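Local coordinates for protein prolyl endopeptidase (Myxococcus xanthus, PDB 2BKL) that probably hydrolyses oligopeptides on the carboxyl side of proline, and much less readily after alanine, as a serine peptidase of the S9A family, at residues A[69-75]-A[403-407]; A[236-242]-A[279-284]; A[319-323]-A[334-338]; A[324-330]-A[367-372]; A[341-346]-A[363-368]. All blocks are in the same frame, centred on the assembly; numbering follows the deposited sequence.

Contact 1: A[69-75]-A[403-407]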
# COMPACT_ATOMS: atom_id res chain seq x y z
N THR A 69 -17.60 2.23 12.33
CA THR A 69 -18.64 1.96 11.35
C THR A 69 -19.11 0.52 11.42
O THR A 69 -18.44 -0.35 11.99
CB THR A 69 -18.15 2.19 9.90
OG1 THR A 69 -17.22 1.17 9.56
CG2 THR A 69 -17.38 3.49 9.76
N ASP A 70 -20.27 0.30 10.81
CA ASP A 70 -20.77 -1.01 10.46
C ASP A 70 -20.42 -1.20 9.01
O ASP A 70 -20.89 -0.45 8.16
CB ASP A 70 -22.29 -1.07 10.61
CG ASP A 70 -22.72 -0.99 12.02
OD1 ASP A 70 -22.26 -1.82 12.83
OD2 ASP A 70 -23.49 -0.09 12.44
N SER A 71 -19.58 -2.17 8.71
CA SER A 71 -19.24 -2.47 7.35
C SER A 71 -19.09 -3.97 7.20
O SER A 71 -18.97 -4.72 8.18
CB SER A 71 -17.94 -1.77 6.97
OG SER A 71 -16.80 -2.41 7.53
N VAL A 72 -19.16 -4.41 5.96
CA VAL A 72 -18.90 -5.81 5.61
C VAL A 72 -18.07 -5.87 4.33
O VAL A 72 -18.29 -5.04 3.41
CB VAL A 72 -20.20 -6.61 5.46
CG1 VAL A 72 -21.02 -6.12 4.29
CG2 VAL A 72 -19.89 -8.11 5.30
N SER A 73 -17.11 -6.81 4.28
CA SER A 73 -16.21 -7.06 3.12
C SER A 73 -16.94 -7.91 2.09
O SER A 73 -17.94 -8.54 2.39
CB SER A 73 -14.90 -7.83 3.53
OG SER A 73 -15.05 -9.29 3.71
N THR A 74 -16.41 -7.95 0.87
CA THR A 74 -16.87 -8.96 -0.08
C THR A 74 -16.65 -10.36 0.47
O THR A 74 -15.65 -10.61 1.15
CB THR A 74 -16.17 -8.87 -1.46
OG1 THR A 74 -14.75 -8.93 -1.32
CG2 THR A 74 -16.42 -7.53 -2.11
N PRO A 75 -17.56 -11.28 0.17
CA PRO A 75 -17.46 -12.63 0.74
C PRO A 75 -16.59 -13.59 -0.07
O PRO A 75 -16.54 -13.52 -1.31
CB PRO A 75 -18.91 -13.10 0.75
CG PRO A 75 -19.55 -12.36 -0.39
CD PRO A 75 -18.80 -11.11 -0.60
N TRP A 403 -25.43 -4.79 -2.68
CA TRP A 403 -25.31 -5.85 -1.71
C TRP A 403 -25.02 -5.29 -0.31
O TRP A 403 -25.50 -5.83 0.68
CB TRP A 403 -24.23 -6.82 -2.15
CG TRP A 403 -24.08 -8.08 -1.33
CD1 TRP A 403 -24.86 -9.19 -1.39
CD2 TRP A 403 -23.05 -8.37 -0.39
NE1 TRP A 403 -24.40 -10.15 -0.53
CE2 TRP A 403 -23.29 -9.67 0.11
CE3 TRP A 403 -21.96 -7.65 0.12
CZ2 TRP A 403 -22.47 -10.26 1.07
CZ3 TRP A 403 -21.14 -8.25 1.06
CH2 TRP A 403 -21.40 -9.54 1.53
N ALA A 404 -24.16 -4.28 -0.22
CA ALA A 404 -23.84 -3.63 1.05
C ALA A 404 -23.46 -2.20 0.80
O ALA A 404 -22.96 -1.87 -0.25
CB ALA A 404 -22.69 -4.36 1.75
N LYS A 405 -23.71 -1.34 1.79
CA LYS A 405 -23.35 0.06 1.74
C LYS A 405 -23.00 0.49 3.15
O LYS A 405 -23.74 0.18 4.08
CB LYS A 405 -24.56 0.86 1.22
CG LYS A 405 -24.42 2.35 1.19
CD LYS A 405 -25.58 3.01 0.40
CE LYS A 405 -26.88 3.06 1.20
NZ LYS A 405 -27.18 4.42 1.79
N VAL A 406 -21.87 1.17 3.32
CA VAL A 406 -21.49 1.74 4.62
C VAL A 406 -22.25 3.04 4.87
O VAL A 406 -22.18 3.97 4.07
CB VAL A 406 -19.97 2.02 4.71
CG1 VAL A 406 -19.64 2.52 6.09
CG2 VAL A 406 -19.17 0.75 4.42
N ASP A 407 -23.01 3.08 5.96
CA ASP A 407 -23.73 4.27 6.35
C ASP A 407 -22.76 5.14 7.17
O ASP A 407 -22.13 4.67 8.13
CB ASP A 407 -24.96 3.90 7.17
CG ASP A 407 -26.10 3.38 6.29
OD1 ASP A 407 -26.08 2.19 5.90
OD2 ASP A 407 -27.06 4.10 5.92
O HOH W 1 -21.77 2.63 9.94
O HOH W 2 -23.18 0.65 7.55
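Segments 69-75 and 403-407 run roughly antiparallel, their end-to-end directions 155° apart, but their backbones are not paired as neighbours in a sheet: CA of Ser71 lies 5.5 Å from CA of Val406, and CA of Val72 7.1 Å from CA of Ala404. Two waters bridge the backbones at one end. Water 1 accepts from Asp70 N (2.9 Å) and donates to Asp407 O (2.8 Å); water 2 donates to Asp70 O (2.6 Å) and accepts from Asp407 N (2.9 Å). At the other end Trp403 and Ala404 both face Ile390 in a classic beta bulge. Side chains do the direct work. Val406 CG2 meets Ser71 CB at 3.8 Å, and Val406 CG1 lies 4.1 Å from Thr69 CB. Val72 CG1 touches Ala404 CB (3.5 Å) and Trp403 CZ3 (3.9 Å). The indole also receives Pro75 CD at 3.7 Å from its CH2, while Ser73 O comes up to its edge, 3.5 Å from CZ3. Ser71 OG is bonded away from the seam, to Thr87. The first strand of blade 1 thus meets the last strand of blade 7, the junction where the propeller ring closes. Apolar packing and bridging waters join the two blades here without direct main-chain bonding, consistent with the open-Velcro propeller of prolyl oligopeptidases.

Contact 2: A[236-242]-A[279-284]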
# COMPACT_ATOMS: atom_id res chain seq x y z
N ARG A 236 -6.87 -23.40 -9.75
CA ARG A 236 -8.03 -24.03 -9.09
C ARG A 236 -8.08 -25.54 -9.16
O ARG A 236 -8.42 -26.19 -8.17
CB ARG A 236 -9.32 -23.50 -9.71
CG ARG A 236 -9.76 -22.25 -9.11
CD ARG A 236 -10.17 -22.34 -7.63
NE ARG A 236 -11.24 -23.28 -7.27
CZ ARG A 236 -12.52 -23.12 -7.61
NH1 ARG A 236 -12.90 -22.10 -8.38
NH2 ARG A 236 -13.45 -23.99 -7.20
N ASP A 237 -7.75 -26.12 -10.30
CA ASP A 237 -7.77 -27.57 -10.44
C ASP A 237 -6.56 -28.26 -9.82
O ASP A 237 -6.44 -29.49 -9.86
CB ASP A 237 -7.96 -27.99 -11.92
CG ASP A 237 -6.88 -27.44 -12.87
OD1 ASP A 237 -5.76 -27.08 -12.44
OD2 ASP A 237 -7.09 -27.36 -14.11
N GLY A 238 -5.64 -27.47 -9.26
CA GLY A 238 -4.45 -28.03 -8.64
C GLY A 238 -3.40 -28.54 -9.61
O GLY A 238 -2.38 -29.08 -9.21
N LYS A 239 -3.63 -28.35 -10.90
CA LYS A 239 -2.78 -28.99 -11.90
C LYS A 239 -1.59 -28.15 -12.31
O LYS A 239 -0.64 -28.67 -12.88
CB LYS A 239 -3.60 -29.38 -13.14
CG LYS A 239 -4.56 -30.55 -12.91
CD LYS A 239 -3.85 -31.86 -12.56
CE LYS A 239 -4.81 -33.05 -12.49
NZ LYS A 239 -4.86 -33.63 -11.10
N TYR A 240 -1.62 -26.86 -12.01
CA TYR A 240 -0.55 -25.95 -12.42
C TYR A 240 -0.09 -25.13 -11.23
O TYR A 240 -0.84 -24.35 -10.64
CB TYR A 240 -0.98 -25.07 -13.60
CG TYR A 240 -1.49 -25.86 -14.79
CD1 TYR A 240 -0.61 -26.43 -15.70
CD2 TYR A 240 -2.85 -26.04 -14.99
CE1 TYR A 240 -1.06 -27.17 -16.76
CE2 TYR A 240 -3.32 -26.78 -16.07
CZ TYR A 240 -2.41 -27.34 -16.94
OH TYR A 240 -2.83 -28.10 -18.03
N LEU A 241 1.16 -25.34 -10.88
CA LEU A 241 1.86 -24.56 -9.87
C LEU A 241 2.80 -23.54 -10.52
O LEU A 241 3.60 -23.88 -11.36
CB LEU A 241 2.63 -25.51 -8.97
CG LEU A 241 3.55 -24.90 -7.93
CD1 LEU A 241 2.76 -24.19 -6.86
CD2 LEU A 241 4.42 -26.01 -7.36
N PHE A 242 2.66 -22.28 -10.12
CA PHE A 242 3.48 -21.18 -10.62
C PHE A 242 4.38 -20.60 -9.52
O PHE A 242 3.96 -20.48 -8.36
CB PHE A 242 2.58 -20.06 -11.14
CG PHE A 242 1.74 -20.46 -12.29
CD1 PHE A 242 2.27 -20.51 -13.55
CD2 PHE A 242 0.43 -20.80 -12.09
CE1 PHE A 242 1.49 -20.92 -14.63
CE2 PHE A 242 -0.36 -21.23 -13.14
CZ PHE A 242 0.18 -21.29 -14.41
N ALA A 279 -4.44 -19.74 -14.71
CA ALA A 279 -4.78 -20.95 -15.46
C ALA A 279 -6.22 -21.38 -15.20
O ALA A 279 -6.67 -21.41 -14.07
CB ALA A 279 -3.86 -22.06 -15.09
N TRP A 280 -6.91 -21.72 -16.27
CA TRP A 280 -8.28 -22.23 -16.16
C TRP A 280 -8.51 -23.17 -17.33
O TRP A 280 -8.23 -22.84 -18.46
CB TRP A 280 -9.29 -21.06 -16.18
CG TRP A 280 -10.71 -21.51 -16.05
CD1 TRP A 280 -11.69 -21.37 -16.98
CD2 TRP A 280 -11.30 -22.20 -14.94
NE1 TRP A 280 -12.86 -21.92 -16.51
CE2 TRP A 280 -12.65 -22.45 -15.27
CE3 TRP A 280 -10.84 -22.63 -13.69
CZ2 TRP A 280 -13.51 -23.12 -14.41
CZ3 TRP A 280 -11.72 -23.30 -12.84
CH2 TRP A 280 -13.03 -23.51 -13.20
N LYS A 281 -9.04 -24.36 -17.04
CA LYS A 281 -9.34 -25.39 -18.06
C LYS A 281 -8.17 -25.60 -19.02
O LYS A 281 -8.33 -25.68 -20.23
CB LYS A 281 -10.68 -25.09 -18.76
CG LYS A 281 -11.85 -25.20 -17.79
CD LYS A 281 -13.21 -25.19 -18.45
CE LYS A 281 -14.33 -25.46 -17.44
NZ LYS A 281 -15.65 -25.07 -18.03
N ASP A 282 -6.98 -25.79 -18.44
CA ASP A 282 -5.75 -26.13 -19.19
C ASP A 282 -5.32 -25.07 -20.20
O ASP A 282 -4.63 -25.34 -21.18
CB ASP A 282 -5.86 -27.49 -19.88
CG ASP A 282 -6.15 -28.60 -18.92
OD1 ASP A 282 -5.41 -28.78 -17.93
OD2 ASP A 282 -7.11 -29.38 -19.10
N ARG A 283 -5.74 -23.83 -19.97
CA ARG A 283 -5.20 -22.70 -20.73
C ARG A 283 -4.64 -21.69 -19.75
O ARG A 283 -5.14 -21.54 -18.66
CB ARG A 283 -6.28 -22.02 -21.56
CG ARG A 283 -7.15 -22.95 -22.36
CD ARG A 283 -6.43 -23.76 -23.37
NE ARG A 283 -5.98 -22.95 -24.50
CZ ARG A 283 -5.37 -23.45 -25.56
NH1 ARG A 283 -5.10 -24.74 -25.64
NH2 ARG A 283 -5.01 -22.64 -26.54
N PHE A 284 -3.56 -21.00 -20.12
CA PHE A 284 -2.96 -19.96 -19.31
C PHE A 284 -3.34 -18.61 -19.90
O PHE A 284 -3.31 -18.43 -21.12
CB PHE A 284 -1.42 -20.04 -19.32
CG PHE A 284 -0.82 -21.28 -18.72
CD1 PHE A 284 -1.53 -22.20 -17.98
CD2 PHE A 284 0.56 -21.47 -18.86
CE1 PHE A 284 -0.89 -23.30 -17.42
CE2 PHE A 284 1.19 -22.60 -18.31
CZ PHE A 284 0.46 -23.49 -17.60
O HOH W 3 -7.61 -21.45 -11.68
O HOH W 4 -9.59 -25.66 -14.54
O HOH W 5 -7.69 -24.34 -12.82
O HOH W 6 -6.27 -25.33 -15.50
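Tyr240 gives up more surface to this contact than any other residue, followed by Phe284 and Asp282. The Tyr240 hydroxyl donates to Asp282 OD1 (OH to OD1 2.7 Å), reaching the tip of the type I' turn from Trp280 to Arg283. Phe284 directs its edge at the face of the Tyr240 ring (centroids 5.1 Å apart, planes at 88°) and takes the edge of Phe242 on its own face (5.2 Å, 72°), so the three rings form a T-shaped aromatic cluster. Ala279 CB fills the gap beside it, 4.1 Å from both Tyr240 CD2 and Phe242 CE2. Asp282 also lies near a like charge, with Asp237 OD2 4.4 Å from its OD1. Water 6 donates to Asp237 OD2 (2.6 Å) and accepts from Asp282 N (3.1 Å); Asp237 OD1 makes an Asx turn with Lys239 N (2.9 Å) and bonds to Ser235. Water 3 links Arg236 N (2.8 Å) to Ala279 O (2.6 Å). The contact joins the hairpin of strands 229-234 and 241-247 in propeller blade 4 to that of strands 275-280 and 283-288 in blade 5, with Trp256 and Val277 extending the apolar layer between the two sheets.

Contact 3: A[319-323]-A[334-338]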
# COMPACT_ATOMS: atom_id res chain seq x y z
N SER A 319 -6.08 3.76 -25.38
CA SER A 319 -5.76 4.77 -24.39
C SER A 319 -5.75 4.30 -22.93
O SER A 319 -5.04 4.90 -22.15
CB SER A 319 -6.71 5.96 -24.52
OG SER A 319 -8.03 5.58 -24.21
N ALA A 320 -6.54 3.28 -22.57
CA ALA A 320 -6.72 2.89 -21.18
C ALA A 320 -5.64 1.94 -20.67
O ALA A 320 -5.12 1.13 -21.44
CB ALA A 320 -8.09 2.24 -20.99
N SER A 321 -5.30 2.05 -19.39
CA SER A 321 -4.30 1.18 -18.78
C SER A 321 -4.99 -0.05 -18.22
O SER A 321 -5.88 0.06 -17.39
CB SER A 321 -3.57 1.89 -17.65
OG SER A 321 -2.96 3.08 -18.13
N LEU A 322 -4.56 -1.24 -18.62
CA LEU A 322 -5.11 -2.48 -18.11
C LEU A 322 -4.37 -2.84 -16.84
O LEU A 322 -3.16 -3.00 -16.87
CB LEU A 322 -5.01 -3.59 -19.16
CG LEU A 322 -5.53 -4.96 -18.71
CD1 LEU A 322 -6.98 -4.90 -18.25
CD2 LEU A 322 -5.38 -5.99 -19.78
N LEU A 323 -5.08 -2.90 -15.71
CA LEU A 323 -4.46 -3.14 -14.39
C LEU A 323 -4.52 -4.57 -13.93
O LEU A 323 -3.59 -5.03 -13.27
CB LEU A 323 -5.13 -2.28 -13.31
CG LEU A 323 -5.16 -0.78 -13.47
CD1 LEU A 323 -5.76 -0.21 -12.16
CD2 LEU A 323 -3.80 -0.25 -13.80
N LEU A 334 -11.85 -7.47 -16.78
CA LEU A 334 -10.70 -6.63 -17.12
C LEU A 334 -10.90 -5.27 -16.45
O LEU A 334 -11.87 -4.54 -16.73
CB LEU A 334 -10.59 -6.45 -18.62
CG LEU A 334 -10.63 -7.72 -19.51
CD1 LEU A 334 -10.72 -7.38 -20.97
CD2 LEU A 334 -9.42 -8.48 -19.25
N GLU A 335 -9.97 -4.91 -15.59
CA GLU A 335 -10.01 -3.64 -14.88
C GLU A 335 -9.06 -2.67 -15.57
O GLU A 335 -7.85 -2.86 -15.56
CB GLU A 335 -9.58 -3.81 -13.42
CG GLU A 335 -9.67 -2.54 -12.59
CD GLU A 335 -8.93 -2.63 -11.27
OE1 GLU A 335 -8.30 -3.66 -10.94
OE2 GLU A 335 -8.93 -1.61 -10.57
N TYR A 336 -9.63 -1.63 -16.15
CA TYR A 336 -8.93 -0.55 -16.87
C TYR A 336 -8.95 0.74 -16.03
O TYR A 336 -9.82 0.93 -15.19
CB TYR A 336 -9.56 -0.27 -18.21
CG TYR A 336 -9.28 -1.33 -19.25
CD1 TYR A 336 -8.12 -1.31 -20.02
CD2 TYR A 336 -10.17 -2.37 -19.45
CE1 TYR A 336 -7.89 -2.28 -20.99
CE2 TYR A 336 -9.94 -3.33 -20.36
CZ TYR A 336 -8.80 -3.29 -21.15
OH TYR A 336 -8.54 -4.27 -22.09
N LEU A 337 -7.96 1.60 -16.29
CA LEU A 337 -7.93 2.95 -15.77
C LEU A 337 -7.90 3.91 -16.93
O LEU A 337 -7.02 3.82 -17.79
CB LEU A 337 -6.69 3.14 -14.91
CG LEU A 337 -6.78 4.04 -13.70
CD1 LEU A 337 -7.73 3.46 -12.66
CD2 LEU A 337 -5.39 4.26 -13.10
N LYS A 338 -8.85 4.83 -16.98
CA LYS A 338 -8.94 5.88 -18.00
C LYS A 338 -8.80 7.19 -17.25
O LYS A 338 -9.67 7.53 -16.43
CB LYS A 338 -10.29 5.84 -18.75
CG LYS A 338 -10.57 4.52 -19.46
CD LYS A 338 -11.98 4.44 -20.09
CE LYS A 338 -12.25 5.57 -21.09
NZ LYS A 338 -13.62 5.40 -21.72
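Three backbone hydrogen bonds hold these segments together as the open end of an antiparallel beta hairpin, the first two strands of propeller blade 6. Ser321 and Leu337 form a hydrogen-bonded pair, Ser321 N to Leu337 O at 2.9 Å and Leu337 N to Ser321 O at 2.8 Å; Leu323 N to Glu335 O (2.8 Å) continues the register. Between them Leu322 and Tyr336 make a non-hydrogen-bonded pair with CA atoms 4.5 Å apart, and the strand segments cross at 139°. Side chains sort by face. Ser321 and Leu337 share one, where Ser321 CB is 4.3 Å from Leu337 CB; Ser321 OG bonds onward to Glu488 O. On the other, Tyr336 is packed by Ala320, whose CB is 3.7 Å from Tyr336 CD1, while Leu322 CD1 also reaches Leu334 CB (3.9 Å). Leu322 also makes a CH-pi contact: its CD1 stands 3.8 Å from the centroid of the Tyr336 ring, 13° off the ring normal.

Contact 4: A[324-330]-A[367-372]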
# COMPACT_ATOMS: atom_id res chain seq x y z
N SER A 324 -5.62 -5.26 -14.19
CA SER A 324 -5.76 -6.62 -13.69
C SER A 324 -6.78 -7.39 -14.51
O SER A 324 -7.65 -6.79 -15.19
CB SER A 324 -6.18 -6.66 -12.23
OG SER A 324 -7.50 -6.23 -12.08
N VAL A 325 -6.66 -8.69 -14.42
CA VAL A 325 -7.54 -9.62 -15.09
C VAL A 325 -7.91 -10.66 -14.07
O VAL A 325 -7.03 -11.24 -13.42
CB VAL A 325 -6.83 -10.36 -16.23
CG1 VAL A 325 -7.76 -11.39 -16.83
CG2 VAL A 325 -6.36 -9.39 -17.25
N SER A 326 -9.20 -10.92 -13.97
CA SER A 326 -9.69 -12.03 -13.17
C SER A 326 -10.57 -12.93 -14.00
O SER A 326 -11.21 -12.50 -14.95
CB SER A 326 -10.44 -11.54 -11.95
OG SER A 326 -11.63 -10.88 -12.31
N ILE A 327 -10.56 -14.21 -13.67
CA ILE A 327 -11.44 -15.14 -14.33
C ILE A 327 -12.60 -15.42 -13.39
O ILE A 327 -12.42 -15.99 -12.30
CB ILE A 327 -10.71 -16.45 -14.66
CG1 ILE A 327 -9.43 -16.18 -15.46
CG2 ILE A 327 -11.65 -17.39 -15.40
CD1 ILE A 327 -8.59 -17.43 -15.75
N VAL A 328 -13.78 -14.97 -13.79
CA VAL A 328 -14.99 -15.12 -13.00
C VAL A 328 -16.13 -15.60 -13.86
O VAL A 328 -16.31 -15.14 -14.99
CB VAL A 328 -15.37 -13.80 -12.31
CG1 VAL A 328 -14.42 -13.49 -11.18
CG2 VAL A 328 -15.49 -12.61 -13.31
N GLY A 329 -16.87 -16.57 -13.36
CA GLY A 329 -18.04 -17.04 -14.08
C GLY A 329 -17.78 -17.43 -15.51
O GLY A 329 -18.60 -17.11 -16.39
N GLY A 330 -16.64 -18.04 -15.77
CA GLY A 330 -16.33 -18.52 -17.12
C GLY A 330 -15.99 -17.44 -18.12
O GLY A 330 -15.98 -17.68 -19.32
N ASN A 367 -11.99 -4.54 -9.61
CA ASN A 367 -12.33 -5.57 -10.56
C ASN A 367 -13.37 -6.48 -9.94
O ASN A 367 -13.57 -6.49 -8.72
CB ASN A 367 -11.08 -6.34 -10.99
CG ASN A 367 -11.22 -6.99 -12.36
OD1 ASN A 367 -12.21 -6.82 -13.02
ND2 ASN A 367 -10.19 -7.68 -12.80
N LEU A 368 -14.05 -7.25 -10.76
CA LEU A 368 -14.94 -8.26 -10.26
C LEU A 368 -14.17 -9.32 -9.49
O LEU A 368 -13.06 -9.71 -9.87
CB LEU A 368 -15.72 -8.90 -11.38
CG LEU A 368 -16.72 -8.03 -12.13
CD1 LEU A 368 -17.39 -8.84 -13.23
CD2 LEU A 368 -17.74 -7.44 -11.18
N MET A 369 -14.77 -9.73 -8.38
CA MET A 369 -14.21 -10.69 -7.45
C MET A 369 -15.17 -11.86 -7.31
O MET A 369 -16.35 -11.68 -7.03
CB MET A 369 -14.01 -10.05 -6.08
CG MET A 369 -12.97 -8.95 -6.10
SD MET A 369 -12.95 -8.15 -4.52
CE MET A 369 -14.13 -6.99 -4.78
N GLY A 370 -14.64 -13.06 -7.44
CA GLY A 370 -15.41 -14.27 -7.33
C GLY A 370 -14.56 -15.46 -7.64
O GLY A 370 -13.40 -15.53 -7.23
N LEU A 371 -15.14 -16.39 -8.38
CA LEU A 371 -14.46 -17.61 -8.73
C LEU A 371 -14.76 -17.96 -10.17
O LEU A 371 -15.78 -17.56 -10.73
CB LEU A 371 -14.85 -18.80 -7.82
CG LEU A 371 -14.39 -18.76 -6.37
CD1 LEU A 371 -14.95 -19.93 -5.61
CD2 LEU A 371 -12.91 -18.76 -6.24
N GLU A 372 -13.89 -18.77 -10.76
CA GLU A 372 -14.00 -19.11 -12.16
C GLU A 372 -15.29 -19.88 -12.49
O GLU A 372 -15.77 -19.82 -13.62
CB GLU A 372 -12.80 -19.97 -12.60
CG GLU A 372 -11.46 -19.28 -12.39
CD GLU A 372 -10.80 -19.59 -11.05
OE1 GLU A 372 -11.53 -19.84 -10.05
OE2 GLU A 372 -9.55 -19.60 -10.97
O HOH W 7 -11.33 -15.53 -9.87
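This is an inter-blade contact in which a loop lies along the edge strand of a neighbouring sheet. Segment 367-372, between strands 364-365 and 376-383, follows strand 321-328 and the turn after it, with end-to-end directions 35° apart. Polar side chains meet it first: Ser326 OG donates to Leu368 O (3.1 Å), and Asn367 ND2 makes a weak bond to Ser324 OG (3.1 Å). Asn367 OD1 is held by Ser333, and Ser324 OG also by Glu335. Farther on the backbones approach, CA of Val328 standing 4.2 Å from CA of Glu372. Since strand 321-328 opens blade 6 of the propeller and the loop belongs to blade 7, these bonds tie adjacent blades together. Gly329 N donates to Leu371 O (3.0 Å) in nearly straight geometry, and Gly330 N makes a weak bond to Glu372 O (2.9 Å). Both glycines have positive phi as the chain turns out of the strand. Val328 packs its CG2 on Leu368 CB (4.2 Å) and its CG1 near Gly370 N (3.8 Å). Glu372 buries the most surface, its CG 3.6 Å from Ile327 CG2, and its OE1 forms a salt bridge with Arg236 of blade 4.

Contact 5: A[341-346]-A[363-368]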
# COMPACT_ATOMS: atom_id res chain seq x y z
N THR A 341 -9.38 6.90 -13.47
CA THR A 341 -10.68 6.42 -13.04
C THR A 341 -10.93 5.04 -13.65
O THR A 341 -10.72 4.82 -14.83
CB THR A 341 -11.74 7.44 -13.51
OG1 THR A 341 -11.52 8.69 -12.85
CG2 THR A 341 -13.14 7.02 -13.13
N SER A 342 -11.41 4.11 -12.86
CA SER A 342 -11.50 2.76 -13.37
C SER A 342 -12.79 2.47 -14.13
O SER A 342 -13.84 3.08 -13.91
CB SER A 342 -11.23 1.73 -12.31
OG SER A 342 -12.26 1.75 -11.38
N GLU A 343 -12.65 1.52 -15.04
CA GLU A 343 -13.73 0.96 -15.83
C GLU A 343 -13.52 -0.54 -15.85
O GLU A 343 -12.38 -1.00 -15.96
CB GLU A 343 -13.71 1.51 -17.26
CG GLU A 343 -14.73 0.87 -18.20
CD GLU A 343 -15.00 1.66 -19.44
OE1 GLU A 343 -15.82 2.61 -19.37
OE2 GLU A 343 -14.41 1.33 -20.50
N VAL A 344 -14.59 -1.30 -15.72
CA VAL A 344 -14.50 -2.75 -15.67
C VAL A 344 -15.24 -3.33 -16.86
O VAL A 344 -16.39 -2.99 -17.14
CB VAL A 344 -15.04 -3.29 -14.34
CG1 VAL A 344 -14.97 -4.82 -14.32
CG2 VAL A 344 -14.23 -2.69 -13.17
N ARG A 345 -14.56 -4.20 -17.60
CA ARG A 345 -15.09 -4.80 -18.83
C ARG A 345 -15.07 -6.32 -18.73
O ARG A 345 -14.09 -6.93 -18.26
CB ARG A 345 -14.24 -4.35 -20.02
CG ARG A 345 -14.19 -2.85 -20.23
CD ARG A 345 -13.44 -2.46 -21.48
NE ARG A 345 -13.15 -1.03 -21.50
CZ ARG A 345 -12.19 -0.47 -22.22
NH1 ARG A 345 -11.39 -1.18 -22.99
NH2 ARG A 345 -12.01 0.85 -22.16
N VAL A 346 -16.17 -6.94 -19.12
CA VAL A 346 -16.32 -8.38 -19.14
C VAL A 346 -16.12 -8.84 -20.57
O VAL A 346 -16.70 -8.26 -21.49
CB VAL A 346 -17.70 -8.83 -18.61
CG1 VAL A 346 -17.90 -10.35 -18.73
CG2 VAL A 346 -17.84 -8.40 -17.17
N GLY A 363 -16.12 7.59 -9.58
CA GLY A 363 -15.38 7.19 -8.39
C GLY A 363 -14.38 6.11 -8.73
O GLY A 363 -13.77 6.12 -9.78
N ALA A 364 -14.20 5.14 -7.82
CA ALA A 364 -13.24 4.05 -7.99
C ALA A 364 -13.96 2.71 -7.84
O ALA A 364 -14.64 2.47 -6.88
CB ALA A 364 -12.09 4.12 -6.98
N ALA A 365 -13.75 1.83 -8.79
CA ALA A 365 -14.34 0.49 -8.76
C ALA A 365 -13.27 -0.57 -8.77
O ALA A 365 -12.32 -0.46 -9.56
CB ALA A 365 -15.26 0.30 -9.93
N SER A 366 -13.42 -1.63 -7.97
CA SER A 366 -12.54 -2.77 -8.04
C SER A 366 -12.89 -3.62 -9.26
O SER A 366 -13.97 -3.50 -9.85
CB SER A 366 -12.66 -3.64 -6.79
OG SER A 366 -13.90 -4.36 -6.79
N ASN A 367 -11.99 -4.54 -9.61
CA ASN A 367 -12.33 -5.57 -10.56
C ASN A 367 -13.37 -6.48 -9.94
O ASN A 367 -13.57 -6.49 -8.72
CB ASN A 367 -11.08 -6.34 -10.99
CG ASN A 367 -11.22 -6.99 -12.36
OD1 ASN A 367 -12.21 -6.82 -13.02
ND2 ASN A 367 -10.19 -7.68 -12.80
N LEU A 368 -14.05 -7.25 -10.76
CA LEU A 368 -14.94 -8.26 -10.26
C LEU A 368 -14.17 -9.32 -9.49
O LEU A 368 -13.06 -9.71 -9.87
CB LEU A 368 -15.72 -8.90 -11.38
CG LEU A 368 -16.72 -8.03 -12.13
CD1 LEU A 368 -17.39 -8.84 -13.23
CD2 LEU A 368 -17.74 -7.44 -11.18
O HOH W 8 -12.28 8.50 -10.17
O HOH W 9 -14.53 4.02 -11.35
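Gly363 opens the second segment with its carbonyl turned to strand 341-346. Thr341 CG2 is 3.5 Å from Gly363 O, and water 8 donates to that oxygen (2.8 Å) while lying 2.8 Å from Thr341 OG1; water 9 sits between Gly363 O (2.7 Å) and Ser342 O (2.8 Å). Ala364 points away. At Ala365 comes a direct hydrogen bond between the segments, Ser342 OG donating to Ala365 O at 2.9 Å, and the methyl of Ala365 also packs here, its CB 3.6 Å from Ser342 OG. Ser366 turns its side chain outward to bond with Asn367 O (2.9 Å) and Val380 N, whereas its carbonyl is buried without a polar partner, with Val344 CG2 3.4 Å from Ser366 O. Asn367 lends an oxygen to the apolar surface of Val344 (CG1 to OD1 3.6 Å); that same OD1 is bonded to Ser333. Leu368 closes the run, its CD1 4.0 Å from Val346 CG2 and its CG 4.3 Å from Val344 CG1. The two segments point nearly the same way, 26° apart, but belong to different sheets. Strand 341-348 lies between strands 331-338 and 353-356 in blade 6 of the propeller, and strand 364-365, the first of blade 7, runs along its face and is paired with strand 376-383 in its own sheet.

All five contacts lie in the beta-propeller domain. Along the chain contact 1 encloses the others: contact 2 joins blades 4 and 5, contact 3 lies within blade 6, and contacts 4 and 5 bring blade 7 against blade 6. Contacts 3 and 5 are closest, centres about 8 Å apart, through neighbouring strands 331-338 and 341-348. Contacts 4 and 5 (12 Å) share Asn367 and Leu368, while contacts 3 and 4 (16 Å) both use strand 321-328. Contact 2, 15 Å from contact 4, reaches it through the Arg236-Glu372 salt bridge. Thr74 packing on Met369 connects contact 1, about 20 Å from contact 4. Touching side chains thus run from blade 4 round to blade 1.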